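Local coordinates for uncharacterized protein (Pyrococcus furiosus, PDB 4XLZ), which probably removes an acetyl group from N,N'-diacetylchitobiose, as a metal-dependent deacetylase of carbohydrate esterase family 14, at residues A[62-67]-A[97-102]; A[89-94]-A[213-218]; A[119-124]-A[159-164]; A[128-133]-A[177-182]. One frame throughout, in Å; residues are numbered along the deposited sequence.

Interaction 1: A[62-67]-A[97-102]; sequences VIYICM and KLLGVR
Val101 packs on Val62 and Tyr64 inside a beta-alpha-beta unit, at the point where helix 81-99 hands over to strand 103-109 beside strand 61-68. The helix closes with a Schellman motif at Gly100, whose positive phi turns the chain back toward the sheet and brings Val101 to the strand. Both methyls of Val101 work. CG1, anti to its backbone N, sits over one face of the Tyr64 ring in a CH-pi contact, 3.9 Å from the centroid and shifted toward the rim. CG2 lies 3.6 Å from Tyr64 CE1 and also meets Val62 CG1 at 3.8 Å. Farther along the ring, Tyr64 OH ends 3.7 Å from Leu99 CD1. Ile52 of helix 43-57 touches Tyr64, Leu99 and Val101 alike, so the patch is a buried apolar seam. An alanine at Tyr64 would probably open a gap beside Val101, both of whose methyls lose the ring, and leave Leu99 CD1 without the hydroxyl it meets. No direct hydrogen bond joins the two backbones; water does it instead. One water accepts from Val62 N and donates to Gly100 O, and a second donates to Val62 O at 2.6 Å while accepting from Arg102 N at 2.7 Å.

Interaction 2: A[89-94]-A[213-218]; sequences RREEEE and RAHRSQ
Glu91 CG stands anti to its own carbonyl carbon (chi1 -69°), and the chain runs on extended, carrying the carboxylate to Ser217, whose OG lies between backbone N and carbonyl carbon (chi1 64°). That one serine grips both oxygens: Ser217 OG donates to the syn lone pair of Glu91 OE2 at 2.7 Å, while Ser217 N reaches Glu91 OE1 at 2.8 Å from the syn side, well out of the carboxylate plane. Gln218 NE2 in turn donates to Ser217 OG at 3.0 Å, so the hydroxyl both donates to Glu91 and accepts from Gln218. The loop between helices 205-213 and 221-240 is thereby pinned to helix 81-99, and an inverse gamma turn centred on His215 shapes it. The His215 ring has the Glu91 backbone over one face and Glu92 at its edge. A water bridges its ND1 to Glu91 OE2, and its NE2 makes a weak bond of 3.1 Å to Glu92 OE2, the carboxylate standing steeply to the ring. Glu92 is bent at chi2, and its other oxygen, OE1, accepts from Asp42 N. Glu94 extends past the methyl of Ala214, and Glu94 OE2 meets the guanidinium edge of Arg216 in a long salt bridge, 3.5 Å from NH1.

Interaction 3: A[119-124]-A[159-164]; sequences EVRKDL and IESVAF
Arg121 and Glu160 meet through a single carboxylate oxygen. Arg121 CG is anti to its carbonyl carbon and the chain is extended as far as NE, where chi4 (84°) swings CZ aside. The NE and NH2 edge then faces Glu160 OE1, which lies in the guanidinium plane and takes both bonds, each 2.8 Å. Glu160 CG is likewise anti to its carbonyl carbon, with the chain extended beyond it; NE and NH2 reach OE1 out of the carboxylate plane, from the same face, and that plane is turned 43° from the guanidinium. Glu160 OE2 is held separately by Tyr116 OH and by Arg152 of a neighbouring subunit, so the whole carboxylate is tied down at a subunit interface, and its negative charge is probably well stabilised there. Tyr116 also makes a cation-pi contact with Arg121.

Helices 118-131 and 149-164 follow strands 103-109 and 135-139, successive in the chain, of the parallel Rossmann-like sheet. They pack across each other: the axes of segments 119-124 and 159-164 approach to 9.0 Å and cross at -62°. The small Ser161 probably allows this closeness. Its OG nests 3.4 Å from Arg121 CA and 3.5 Å from Leu124 CB, while its hydrogen bond goes back to Leu157 O. Phe164, one turn after Glu160, offers a ring edge to the arginine, CE2 lying 3.7 Å from Arg121 CD. Thr112 of the same neighbouring subunit packs on both.

Interaction 4: A[128-133]-A[177-182]; sequences IRKEKP and IGLKPH
His182 reaches across to the C-terminal end of helix 118-131, where Lys132 leaves the helix with positive phi. Its CB lies 4.2 Å from Arg129 CA. CG is anti to the backbone N (chi1 176°), and chi2 (67°) turns the ring so that one face lies against Lys132 CA. That atom sits 3.4 Å from the centroid of the His182 ring, almost straight above its middle, in a CH-pi contact, with CB and CG of the same lysine nearest the ND1 side. Around the rim, CD2 meets Ile128 CG2 at 3.8 Å, ND1 is joined to Lys132 NZ through a water, and at the tip NE2 donates a nearly straight bond of 2.8 Å (165°) to Pro133 O. That oxygen lies close to the ring plane, although the ring N-H comes in above the plane of the carbonyl. An alanine at His182 would probably leave Pro133 O without this donor and the turn after the helix less firmly held.

Earlier residues of the loop between helix 172-176 and strand 186-190 pack on the last turn of the helix. Arg129 lays its CG 3.3 Å from Lys180 O, on the way to a guanidinium bound by Asp174 and by the carbonyls of Ser165, Phe170 and Ser171. Leu179 CD2 rests 3.7 Å from Lys130 CA. Both nitrogens of the His182 ring thus have polar partners, and the ammonium of Lys132, 4.1 Å from ND1 at NZ, would probably make extra positive charge on the ring less favourable.

How the interactions relate
Interactions 1 and 2 share helix 81-99, with centres 12 Å apart, and touch where Tyr64 meets Glu92; interactions 3 and 4 share helix 118-131 at the same spacing. The two pairs meet at strand 61-68 of the central parallel sheet: Ile65 and Met67 pack on Leu124 and Val120, and Ile63 on Glu131. Along the chain, interactions 1 and 2 interleave, as do 3 and 4; interaction 1 closes before 3 and 4 open, and both nest inside the long loop closed by interaction 2. Interaction 2 lies near a cadmium ion about 9 Å from the Glu92 side chain and touches the second subunit, while interactions 3 and 4 both touch the third and fourth.

Interaction 1: A[62-67]-A[97-102]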
loop_
_atom_site.group_PDB
_atom_site.type_symbol
_atom_site.label_atom_id
_atom_site.label_comp_id
_atom_site.label_asym_id
_atom_site.label_seq_id
_atom_site.Cartn_x
_atom_site.Cartn_y
_atom_site.Cartn_z
ATOM N N VAL A 62 28.898 21.281 3.416
ATOM C CA VAL A 62 27.396 21.242 3.268
ATOM C C VAL A 62 27.129 20.315 2.150
ATOM O O VAL A 62 27.609 20.359 1.025
ATOM C CB VAL A 62 26.816 22.647 2.909
ATOM C CG1 VAL A 62 25.303 22.460 2.738
ATOM C CG2 VAL A 62 27.137 23.690 3.982
ATOM N N ILE A 63 26.273 19.280 2.514
ATOM C CA ILE A 63 25.831 18.241 1.550
ATOM C C ILE A 63 24.292 18.294 1.406
ATOM O O ILE A 63 23.650 18.485 2.416
ATOM C CB ILE A 63 26.235 16.832 2.147
ATOM C CG1 ILE A 63 27.810 16.799 2.239
ATOM C CG2 ILE A 63 25.681 15.699 1.261
ATOM C CD1 ILE A 63 28.220 15.609 3.159
ATOM N N TYR A 64 23.828 18.136 0.211
ATOM C CA TYR A 64 22.307 18.134 0.015
ATOM C C TYR A 64 21.861 16.665 -0.120
ATOM O O TYR A 64 22.554 15.805 -0.684
ATOM C CB TYR A 64 21.936 18.740 -1.297
ATOM C CG TYR A 64 22.059 20.263 -1.347
ATOM C CD1 TYR A 64 22.494 21.041 -0.288
ATOM C CD2 TYR A 64 21.688 20.818 -2.553
ATOM C CE1 TYR A 64 22.536 22.505 -0.427
ATOM C CE2 TYR A 64 21.707 22.255 -2.725
ATOM C CZ TYR A 64 22.143 22.975 -1.666
ATOM O OH TYR A 64 22.228 24.375 -1.803
ATOM N N ILE A 65 20.641 16.452 0.428
ATOM C CA ILE A 65 19.835 15.294 -0.034
ATOM C C ILE A 65 18.585 15.878 -0.700
ATOM O O ILE A 65 17.918 16.687 -0.007
ATOM C CB ILE A 65 19.391 14.393 1.109
ATOM C CG1 ILE A 65 20.626 13.765 1.772
ATOM C CG2 ILE A 65 18.525 13.245 0.520
ATOM C CD1 ILE A 65 20.283 12.979 3.117
ATOM N N CYS A 66 18.365 15.556 -1.943
ATOM C CA CYS A 66 17.157 16.037 -2.647
ATOM C C CYS A 66 16.238 14.847 -2.744
ATOM O O CYS A 66 16.525 13.832 -3.349
ATOM C CB CYS A 66 17.573 16.619 -4.021
ATOM S SG CYS A 66 16.149 17.500 -4.746
HETATM N N MSE A 67 15.025 15.032 -2.198
HETATM C CA MSE A 67 14.119 13.832 -2.080
HETATM C C MSE A 67 13.479 13.446 -3.379
HETATM O O MSE A 67 13.279 12.285 -3.674
HETATM C CB MSE A 67 12.916 14.200 -1.165
HETATM C CG MSE A 67 13.300 14.745 0.236
HETATM SE SE MSE A 67 14.383 13.446 1.261
HETATM C CE MSE A 67 13.071 12.112 1.517
ATOM N N LYS A 97 26.964 25.137 -6.731
ATOM C CA LYS A 97 28.356 25.675 -6.936
ATOM C C LYS A 97 28.430 27.130 -6.393
ATOM O O LYS A 97 29.383 27.473 -5.633
ATOM C CB LYS A 97 28.705 25.611 -8.412
ATOM C CG LYS A 97 30.179 26.031 -8.627
ATOM C CD LYS A 97 30.473 25.650 -10.127
ATOM C CE LYS A 97 31.379 26.704 -10.909
ATOM N NZ LYS A 97 32.677 26.934 -10.247
ATOM N N LEU A 98 27.400 27.928 -6.660
ATOM C CA LEU A 98 27.394 29.318 -6.106
ATOM C C LEU A 98 27.391 29.410 -4.634
ATOM O O LEU A 98 27.914 30.346 -4.000
ATOM C CB LEU A 98 26.224 30.108 -6.642
ATOM C CG LEU A 98 26.107 30.285 -8.176
ATOM C CD1 LEU A 98 24.726 30.752 -8.746
ATOM C CD2 LEU A 98 27.179 31.403 -8.524
ATOM N N LEU A 99 26.752 28.388 -3.976
ATOM C CA LEU A 99 26.669 28.388 -2.543
ATOM C C LEU A 99 27.758 27.586 -1.792
ATOM O O LEU A 99 27.731 27.528 -0.573
ATOM C CB LEU A 99 25.225 27.812 -2.118
ATOM C CG LEU A 99 24.097 28.636 -2.734
ATOM C CD1 LEU A 99 22.739 28.015 -2.271
ATOM C CD2 LEU A 99 24.161 30.095 -2.203
ATOM N N GLY A 100 28.710 26.983 -2.550
ATOM C CA GLY A 100 29.835 26.285 -1.885
ATOM C C GLY A 100 29.516 24.842 -1.562
ATOM O O GLY A 100 30.288 24.212 -0.846
ATOM N N VAL A 101 28.422 24.364 -2.183
ATOM C CA VAL A 101 28.063 22.923 -1.884
ATOM C C VAL A 101 28.708 22.031 -2.962
ATOM O O VAL A 101 28.534 22.300 -4.187
ATOM C CB VAL A 101 26.478 22.860 -1.923
ATOM C CG1 VAL A 101 25.952 21.298 -1.892
ATOM C CG2 VAL A 101 25.927 23.654 -0.836
ATOM N N ARG A 102 29.296 20.914 -2.515
ATOM C CA ARG A 102 29.987 20.106 -3.502
ATOM C C ARG A 102 29.445 18.692 -3.623
ATOM O O ARG A 102 30.023 17.883 -4.337
ATOM C CB ARG A 102 31.479 19.887 -3.055
ATOM C CG ARG A 102 32.306 21.221 -3.085
ATOM C CD ARG A 102 33.622 21.087 -2.281
ATOM N NE ARG A 102 33.938 22.425 -1.742
ATOM C CZ ARG A 102 34.446 23.445 -2.455
ATOM N NH1 ARG A 102 34.765 23.303 -3.739
ATOM N NH2 ARG A 102 34.655 24.623 -1.881
HETATM O O HOH W 1 30.366 23.168 1.752
HETATM O O HOH W 2 29.981 20.023 -0.046
#

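Interaction 2: A[89-94]-A[213-218]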
loop_
_atom_site.group_PDB
_atom_site.type_symbol
_atom_site.label_atom_id
_atom_site.label_comp_id
_atom_site.label_asym_id
_atom_site.label_seq_id
_atom_site.Cartn_x
_atom_site.Cartn_y
_atom_site.Cartn_z
ATOM N N ARG A 89 18.513 18.847 -12.610
ATOM C CA ARG A 89 19.727 18.397 -11.958
ATOM C C ARG A 89 20.894 19.352 -12.299
ATOM O O ARG A 89 21.640 19.703 -11.379
ATOM C CB ARG A 89 20.005 16.969 -12.489
ATOM C CG ARG A 89 21.275 16.533 -11.800
ATOM C CD ARG A 89 21.662 15.259 -12.496
ATOM N NE ARG A 89 20.569 14.320 -12.163
ATOM C CZ ARG A 89 20.714 13.200 -11.444
ATOM N NH1 ARG A 89 21.971 12.785 -11.031
ATOM N NH2 ARG A 89 19.595 12.523 -11.191
ATOM N N ARG A 90 20.920 19.736 -13.565
ATOM C CA ARG A 90 22.023 20.684 -13.925
ATOM C C ARG A 90 21.837 22.079 -13.258
ATOM O O ARG A 90 22.806 22.668 -12.790
ATOM C CB ARG A 90 22.013 20.860 -15.423
ATOM C CG ARG A 90 22.329 19.531 -16.101
ATOM C CD ARG A 90 21.874 19.376 -17.531
ATOM N NE ARG A 90 22.353 18.085 -18.121
ATOM C CZ ARG A 90 22.225 17.766 -19.413
ATOM N NH1 ARG A 90 21.626 18.631 -20.266
ATOM N NH2 ARG A 90 22.668 16.581 -19.843
ATOM N N GLU A 91 20.567 22.526 -13.189
ATOM C CA GLU A 91 20.294 23.792 -12.423
ATOM C C GLU A 91 20.762 23.746 -11.014
ATOM O O GLU A 91 21.347 24.637 -10.466
ATOM C CB GLU A 91 18.814 24.104 -12.461
ATOM C CG GLU A 91 18.424 24.510 -13.878
ATOM C CD GLU A 91 16.967 24.756 -14.153
ATOM O OE1 GLU A 91 16.581 25.293 -15.273
ATOM O OE2 GLU A 91 16.086 24.356 -13.306
ATOM N N GLU A 92 20.463 22.593 -10.343
ATOM C CA GLU A 92 20.922 22.498 -8.971
ATOM C C GLU A 92 22.450 22.434 -8.804
ATOM O O GLU A 92 23.005 22.966 -7.857
ATOM C CB GLU A 92 20.263 21.218 -8.268
ATOM C CG GLU A 92 20.507 21.202 -6.779
ATOM C CD GLU A 92 19.659 22.220 -6.007
ATOM O OE1 GLU A 92 18.639 21.910 -5.364
ATOM O OE2 GLU A 92 20.069 23.412 -5.902
ATOM N N GLU A 93 23.081 21.740 -9.758
ATOM C CA GLU A 93 24.564 21.712 -9.648
ATOM C C GLU A 93 25.106 23.162 -9.789
ATOM O O GLU A 93 26.073 23.480 -9.108
ATOM C CB GLU A 93 25.114 20.836 -10.786
ATOM C CG GLU A 93 24.820 19.271 -10.368
ATOM C CD GLU A 93 25.055 18.323 -11.548
ATOM O OE1 GLU A 93 25.195 18.754 -12.736
ATOM O OE2 GLU A 93 25.127 17.107 -11.261
ATOM N N GLU A 94 24.521 23.942 -10.675
ATOM C CA GLU A 94 25.026 25.367 -10.838
ATOM C C GLU A 94 24.667 26.184 -9.566
ATOM O O GLU A 94 25.458 26.946 -9.048
ATOM C CB GLU A 94 24.409 25.933 -12.063
ATOM C CG GLU A 94 24.644 27.522 -12.223
ATOM C CD GLU A 94 24.002 28.103 -13.580
ATOM O OE1 GLU A 94 24.081 27.356 -14.595
ATOM O OE2 GLU A 94 23.451 29.263 -13.669
ATOM N N ARG A 213 17.731 31.956 -8.909
ATOM C CA ARG A 213 17.406 32.111 -10.306
ATOM C C ARG A 213 18.177 31.167 -11.229
ATOM O O ARG A 213 17.750 30.966 -12.383
ATOM C CB ARG A 213 17.661 33.643 -10.717
ATOM C CG ARG A 213 16.574 34.531 -10.244
ATOM C CD ARG A 213 16.233 35.654 -11.330
ATOM N NE ARG A 213 15.440 35.098 -12.388
ATOM C CZ ARG A 213 14.817 35.771 -13.366
ATOM N NH1 ARG A 213 14.946 37.163 -13.478
ATOM N NH2 ARG A 213 14.193 35.136 -14.292
ATOM N N ALA A 214 19.268 30.554 -10.681
ATOM C CA ALA A 214 19.970 29.522 -11.419
ATOM C C ALA A 214 19.033 28.316 -11.810
ATOM O O ALA A 214 19.277 27.608 -12.815
ATOM C CB ALA A 214 21.121 28.983 -10.637
ATOM N N HIS A 215 17.913 28.188 -10.997
ATOM C CA HIS A 215 16.857 27.238 -11.358
ATOM C C HIS A 215 15.939 27.866 -12.377
ATOM O O HIS A 215 14.753 28.235 -12.098
ATOM C CB HIS A 215 16.096 26.879 -10.044
ATOM C CG HIS A 215 16.985 26.121 -9.147
ATOM N ND1 HIS A 215 17.016 24.713 -9.110
ATOM C CD2 HIS A 215 17.854 26.541 -8.212
ATOM C CE1 HIS A 215 17.900 24.349 -8.209
ATOM N NE2 HIS A 215 18.448 25.417 -7.620
ATOM N N ARG A 216 16.517 28.089 -13.562
ATOM C CA ARG A 216 15.829 28.869 -14.600
ATOM C C ARG A 216 14.478 28.323 -14.991
ATOM O O ARG A 216 13.531 29.035 -15.303
ATOM C CB ARG A 216 16.686 28.968 -15.852
ATOM C CG ARG A 216 17.979 29.704 -15.597
ATOM C CD ARG A 216 18.844 29.702 -16.840
ATOM N NE ARG A 216 20.254 29.851 -16.476
ATOM C CZ ARG A 216 21.032 30.855 -16.920
ATOM N NH1 ARG A 216 22.316 30.936 -16.552
ATOM N NH2 ARG A 216 20.509 31.786 -17.737
ATOM N N SER A 217 14.348 26.956 -15.037
ATOM C CA SER A 217 13.105 26.361 -15.482
ATOM C C SER A 217 11.936 26.679 -14.539
ATOM O O SER A 217 10.751 26.609 -14.967
ATOM C CB SER A 217 13.310 24.785 -15.490
ATOM O OG SER A 217 13.535 24.334 -14.172
ATOM N N GLN A 218 12.289 26.997 -13.314
ATOM C CA GLN A 218 11.236 27.315 -12.351
ATOM C C GLN A 218 10.919 28.818 -12.315
ATOM O O GLN A 218 9.880 29.206 -11.826
ATOM C CB GLN A 218 11.572 26.823 -10.932
ATOM C CG GLN A 218 11.880 25.239 -10.972
ATOM C CD GLN A 218 10.818 24.482 -11.548
ATOM O OE1 GLN A 218 9.701 24.558 -11.000
ATOM N NE2 GLN A 218 10.957 23.911 -12.715
HETATM O O HOH W 3 15.188 23.399 -10.716
#

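Interaction 3: A[119-124]-A[159-164]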
loop_
_atom_site.group_PDB
_atom_site.type_symbol
_atom_site.label_atom_id
_atom_site.label_comp_id
_atom_site.label_asym_id
_atom_site.label_seq_id
_atom_site.Cartn_x
_atom_site.Cartn_y
_atom_site.Cartn_z
ATOM N N GLU A 119 10.612 2.666 3.834
ATOM C CA GLU A 119 11.621 2.607 2.764
ATOM C C GLU A 119 12.338 3.978 2.626
ATOM O O GLU A 119 13.585 4.021 2.456
ATOM C CB GLU A 119 10.897 2.194 1.500
ATOM C CG GLU A 119 11.885 2.273 0.317
ATOM C CD GLU A 119 11.285 1.867 -0.975
ATOM O OE1 GLU A 119 10.042 1.880 -1.135
ATOM O OE2 GLU A 119 12.032 1.512 -1.873
ATOM N N VAL A 120 11.578 5.090 2.637
ATOM C CA VAL A 120 12.323 6.378 2.433
ATOM C C VAL A 120 13.119 6.734 3.652
ATOM O O VAL A 120 14.242 7.238 3.572
ATOM C CB VAL A 120 11.268 7.464 2.207
ATOM C CG1 VAL A 120 12.021 8.830 1.928
ATOM C CG2 VAL A 120 10.435 7.139 0.899
ATOM N N ARG A 121 12.654 6.360 4.889
ATOM C CA ARG A 121 13.506 6.544 6.075
ATOM C C ARG A 121 14.758 5.799 5.860
ATOM O O ARG A 121 15.855 6.297 6.320
ATOM C CB ARG A 121 12.795 6.001 7.352
ATOM C CG ARG A 121 11.467 6.821 7.682
ATOM C CD ARG A 121 11.028 6.337 9.101
ATOM N NE ARG A 121 9.696 6.916 9.342
ATOM C CZ ARG A 121 8.544 6.372 8.912
ATOM N NH1 ARG A 121 8.437 5.086 8.595
ATOM N NH2 ARG A 121 7.482 7.185 8.906
ATOM N N LYS A 122 14.721 4.537 5.405
ATOM C CA LYS A 122 15.983 3.783 5.241
ATOM C C LYS A 122 16.918 4.518 4.300
ATOM O O LYS A 122 18.153 4.489 4.524
ATOM C CB LYS A 122 15.687 2.385 4.661
ATOM C CG LYS A 122 15.042 1.510 5.727
ATOM C CD LYS A 122 14.796 0.159 5.004
ATOM C CE LYS A 122 14.285 -0.801 6.019
ATOM N NZ LYS A 122 13.868 -2.040 5.103
ATOM N N ASP A 123 16.448 5.170 3.225
ATOM C CA ASP A 123 17.397 5.899 2.324
ATOM C C ASP A 123 18.103 7.028 3.141
ATOM O O ASP A 123 19.332 7.256 3.074
ATOM C CB ASP A 123 16.590 6.625 1.248
ATOM C CG ASP A 123 16.091 5.739 0.207
ATOM O OD1 ASP A 123 16.663 4.599 -0.011
ATOM O OD2 ASP A 123 15.050 6.162 -0.406
ATOM N N LEU A 124 17.326 7.800 3.943
ATOM C CA LEU A 124 17.885 8.899 4.742
ATOM C C LEU A 124 18.849 8.353 5.754
ATOM O O LEU A 124 19.916 8.899 5.986
ATOM C CB LEU A 124 16.797 9.753 5.412
ATOM C CG LEU A 124 15.942 10.471 4.366
ATOM C CD1 LEU A 124 14.903 11.294 5.196
ATOM C CD2 LEU A 124 16.767 11.472 3.509
ATOM N N ILE A 159 13.056 14.250 10.422
ATOM C CA ILE A 159 13.114 14.255 11.882
ATOM C C ILE A 159 13.192 12.786 12.331
ATOM O O ILE A 159 13.983 12.413 13.185
ATOM C CB ILE A 159 11.880 14.939 12.467
ATOM C CG1 ILE A 159 11.994 16.420 12.112
ATOM C CG2 ILE A 159 11.856 14.758 14.009
ATOM C CD1 ILE A 159 10.633 17.184 12.373
ATOM N N GLU A 160 12.285 11.962 11.788
ATOM C CA GLU A 160 12.229 10.511 12.167
ATOM C C GLU A 160 13.534 9.868 11.873
ATOM O O GLU A 160 14.046 9.017 12.686
ATOM C CB GLU A 160 11.114 9.857 11.375
ATOM C CG GLU A 160 9.766 10.409 11.831
ATOM C CD GLU A 160 8.658 10.232 10.718
ATOM O OE1 GLU A 160 8.864 9.543 9.711
ATOM O OE2 GLU A 160 7.586 10.887 10.882
ATOM N N SER A 161 14.080 10.117 10.690
ATOM C CA SER A 161 15.306 9.397 10.257
ATOM C C SER A 161 16.487 9.843 11.124
ATOM O O SER A 161 17.376 9.000 11.372
ATOM C CB SER A 161 15.604 9.701 8.818
ATOM O OG SER A 161 14.504 9.188 8.006
ATOM N N VAL A 162 16.562 11.112 11.506
ATOM C CA VAL A 162 17.654 11.504 12.465
ATOM C C VAL A 162 17.545 10.656 13.757
ATOM O O VAL A 162 18.578 10.147 14.229
ATOM C CB VAL A 162 17.536 13.032 12.715
ATOM C CG1 VAL A 162 18.473 13.385 13.889
ATOM C CG2 VAL A 162 18.001 13.770 11.412
ATOM N N ALA A 163 16.304 10.523 14.271
ATOM C CA ALA A 163 16.143 9.753 15.519
ATOM C C ALA A 163 16.534 8.307 15.240
ATOM O O ALA A 163 17.241 7.641 16.045
ATOM C CB ALA A 163 14.704 9.778 15.934
ATOM N N PHE A 164 16.059 7.713 14.124
ATOM C CA PHE A 164 16.213 6.237 13.974
ATOM C C PHE A 164 17.539 5.838 13.512
ATOM O O PHE A 164 17.964 4.641 13.647
ATOM C CB PHE A 164 15.140 5.729 12.950
ATOM C CG PHE A 164 13.689 5.929 13.444
ATOM C CD1 PHE A 164 13.343 6.257 14.743
ATOM C CD2 PHE A 164 12.707 5.851 12.459
ATOM C CE1 PHE A 164 11.957 6.475 15.091
ATOM C CE2 PHE A 164 11.341 6.060 12.785
ATOM C CZ PHE A 164 10.989 6.417 14.053
#

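Interaction 4: A[128-133]-A[177-182]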
loop_
_atom_site.group_PDB
_atom_site.type_symbol
_atom_site.label_atom_id
_atom_site.label_comp_id
_atom_site.label_asym_id
_atom_site.label_seq_id
_atom_site.Cartn_x
_atom_site.Cartn_y
_atom_site.Cartn_z
ATOM N N ILE A 128 22.786 9.310 6.385
ATOM C CA ILE A 128 23.201 9.848 7.628
ATOM C C ILE A 128 24.305 8.972 8.246
ATOM O O ILE A 128 25.217 9.552 8.824
ATOM C CB ILE A 128 21.945 10.020 8.597
ATOM C CG1 ILE A 128 21.058 11.142 7.963
ATOM C CG2 ILE A 128 22.357 10.390 10.028
ATOM C CD1 ILE A 128 19.676 11.218 8.700
ATOM N N ARG A 129 24.084 7.665 8.204
ATOM C CA ARG A 129 25.098 6.814 8.839
ATOM C C ARG A 129 26.344 6.852 7.996
ATOM O O ARG A 129 27.450 6.777 8.649
ATOM C CB ARG A 129 24.589 5.408 8.952
ATOM C CG ARG A 129 23.492 5.274 10.016
ATOM C CD ARG A 129 22.937 3.819 9.898
ATOM N NE ARG A 129 21.952 3.648 11.050
ATOM C CZ ARG A 129 21.070 2.609 11.141
ATOM N NH1 ARG A 129 20.337 2.500 12.256
ATOM N NH2 ARG A 129 20.932 1.760 10.104
ATOM N N LYS A 130 26.298 6.966 6.701
ATOM C CA LYS A 130 27.579 7.047 5.880
ATOM C C LYS A 130 28.292 8.368 6.171
ATOM O O LYS A 130 29.528 8.390 6.406
ATOM C CB LYS A 130 27.216 6.963 4.436
ATOM C CG LYS A 130 28.450 7.142 3.504
ATOM C CD LYS A 130 29.414 6.008 3.498
ATOM C CE LYS A 130 30.691 6.489 2.571
ATOM N NZ LYS A 130 31.484 5.195 2.447
ATOM N N GLU A 131 27.544 9.483 6.188
ATOM C CA GLU A 131 28.212 10.781 6.225
ATOM C C GLU A 131 28.472 11.226 7.623
ATOM O O GLU A 131 29.370 12.130 7.832
ATOM C CB GLU A 131 27.331 11.822 5.454
ATOM C CG GLU A 131 27.300 11.638 3.975
ATOM C CD GLU A 131 28.593 12.051 3.214
ATOM O OE1 GLU A 131 28.576 11.840 2.030
ATOM O OE2 GLU A 131 29.524 12.553 3.932
ATOM N N LYS A 132 27.771 10.766 8.658
ATOM C CA LYS A 132 27.932 11.164 10.061
ATOM C C LYS A 132 27.857 12.683 10.261
ATOM O O LYS A 132 28.822 13.332 10.787
ATOM C CB LYS A 132 29.308 10.613 10.567
ATOM C CG LYS A 132 29.226 9.109 10.623
ATOM C CD LYS A 132 30.554 8.503 11.212
ATOM C CE LYS A 132 30.434 7.031 11.814
ATOM N NZ LYS A 132 29.366 6.738 13.004
ATOM N N PRO A 133 26.835 13.353 9.747
ATOM C CA PRO A 133 26.791 14.804 9.853
ATOM C C PRO A 133 26.559 15.257 11.275
ATOM O O PRO A 133 25.817 14.659 12.134
ATOM C CB PRO A 133 25.563 15.190 8.975
ATOM C CG PRO A 133 24.614 13.931 9.176
ATOM C CD PRO A 133 25.669 12.807 8.998
ATOM N N ILE A 177 26.739 -4.272 7.094
ATOM C CA ILE A 177 27.710 -3.956 6.022
ATOM C C ILE A 177 28.652 -2.864 6.444
ATOM O O ILE A 177 29.432 -2.420 5.593
ATOM C CB ILE A 177 27.099 -3.582 4.707
ATOM C CG1 ILE A 177 26.198 -2.291 4.779
ATOM C CG2 ILE A 177 26.117 -4.717 4.239
ATOM C CD1 ILE A 177 26.073 -1.558 3.449
ATOM N N GLY A 178 28.640 -2.453 7.702
ATOM C CA GLY A 178 29.677 -1.575 8.271
ATOM C C GLY A 178 29.284 -0.113 8.415
ATOM O O GLY A 178 30.112 0.784 8.786
ATOM N N LEU A 179 28.000 0.173 8.194
ATOM C CA LEU A 179 27.449 1.541 8.468
ATOM C C LEU A 179 26.871 1.571 9.855
ATOM O O LEU A 179 25.692 1.143 10.073
ATOM C CB LEU A 179 26.339 1.974 7.431
ATOM C CG LEU A 179 26.784 2.017 6.009
ATOM C CD1 LEU A 179 25.417 2.265 5.261
ATOM C CD2 LEU A 179 27.683 3.336 5.942
ATOM N N LYS A 180 27.641 2.093 10.795
ATOM C CA LYS A 180 27.275 2.038 12.188
ATOM C C LYS A 180 26.173 3.079 12.549
ATOM O O LYS A 180 25.986 4.088 11.831
ATOM C CB LYS A 180 28.519 2.387 13.015
ATOM C CG LYS A 180 29.559 1.183 12.972
ATOM C CD LYS A 180 30.731 1.482 13.957
ATOM C CE LYS A 180 30.279 1.513 15.520
ATOM N NZ LYS A 180 29.754 0.154 16.105
ATOM N N PRO A 181 25.518 2.962 13.679
ATOM C CA PRO A 181 24.553 3.952 14.124
ATOM C C PRO A 181 25.241 5.293 14.244
ATOM O O PRO A 181 26.485 5.372 14.618
ATOM C CB PRO A 181 24.079 3.478 15.503
ATOM C CG PRO A 181 24.333 1.919 15.422
ATOM C CD PRO A 181 25.561 1.777 14.596
ATOM N N HIS A 182 24.537 6.392 14.002
ATOM C CA HIS A 182 25.083 7.715 14.138
ATOM C C HIS A 182 24.107 8.626 14.875
ATOM O O HIS A 182 22.820 8.533 14.639
ATOM C CB HIS A 182 25.380 8.308 12.783
ATOM C CG HIS A 182 25.857 9.733 12.877
ATOM N ND1 HIS A 182 27.075 10.128 13.453
ATOM C CD2 HIS A 182 25.224 10.864 12.510
ATOM C CE1 HIS A 182 27.147 11.442 13.405
ATOM N NE2 HIS A 182 26.025 11.916 12.844
HETATM O O HOH W 4 29.053 8.662 14.496
#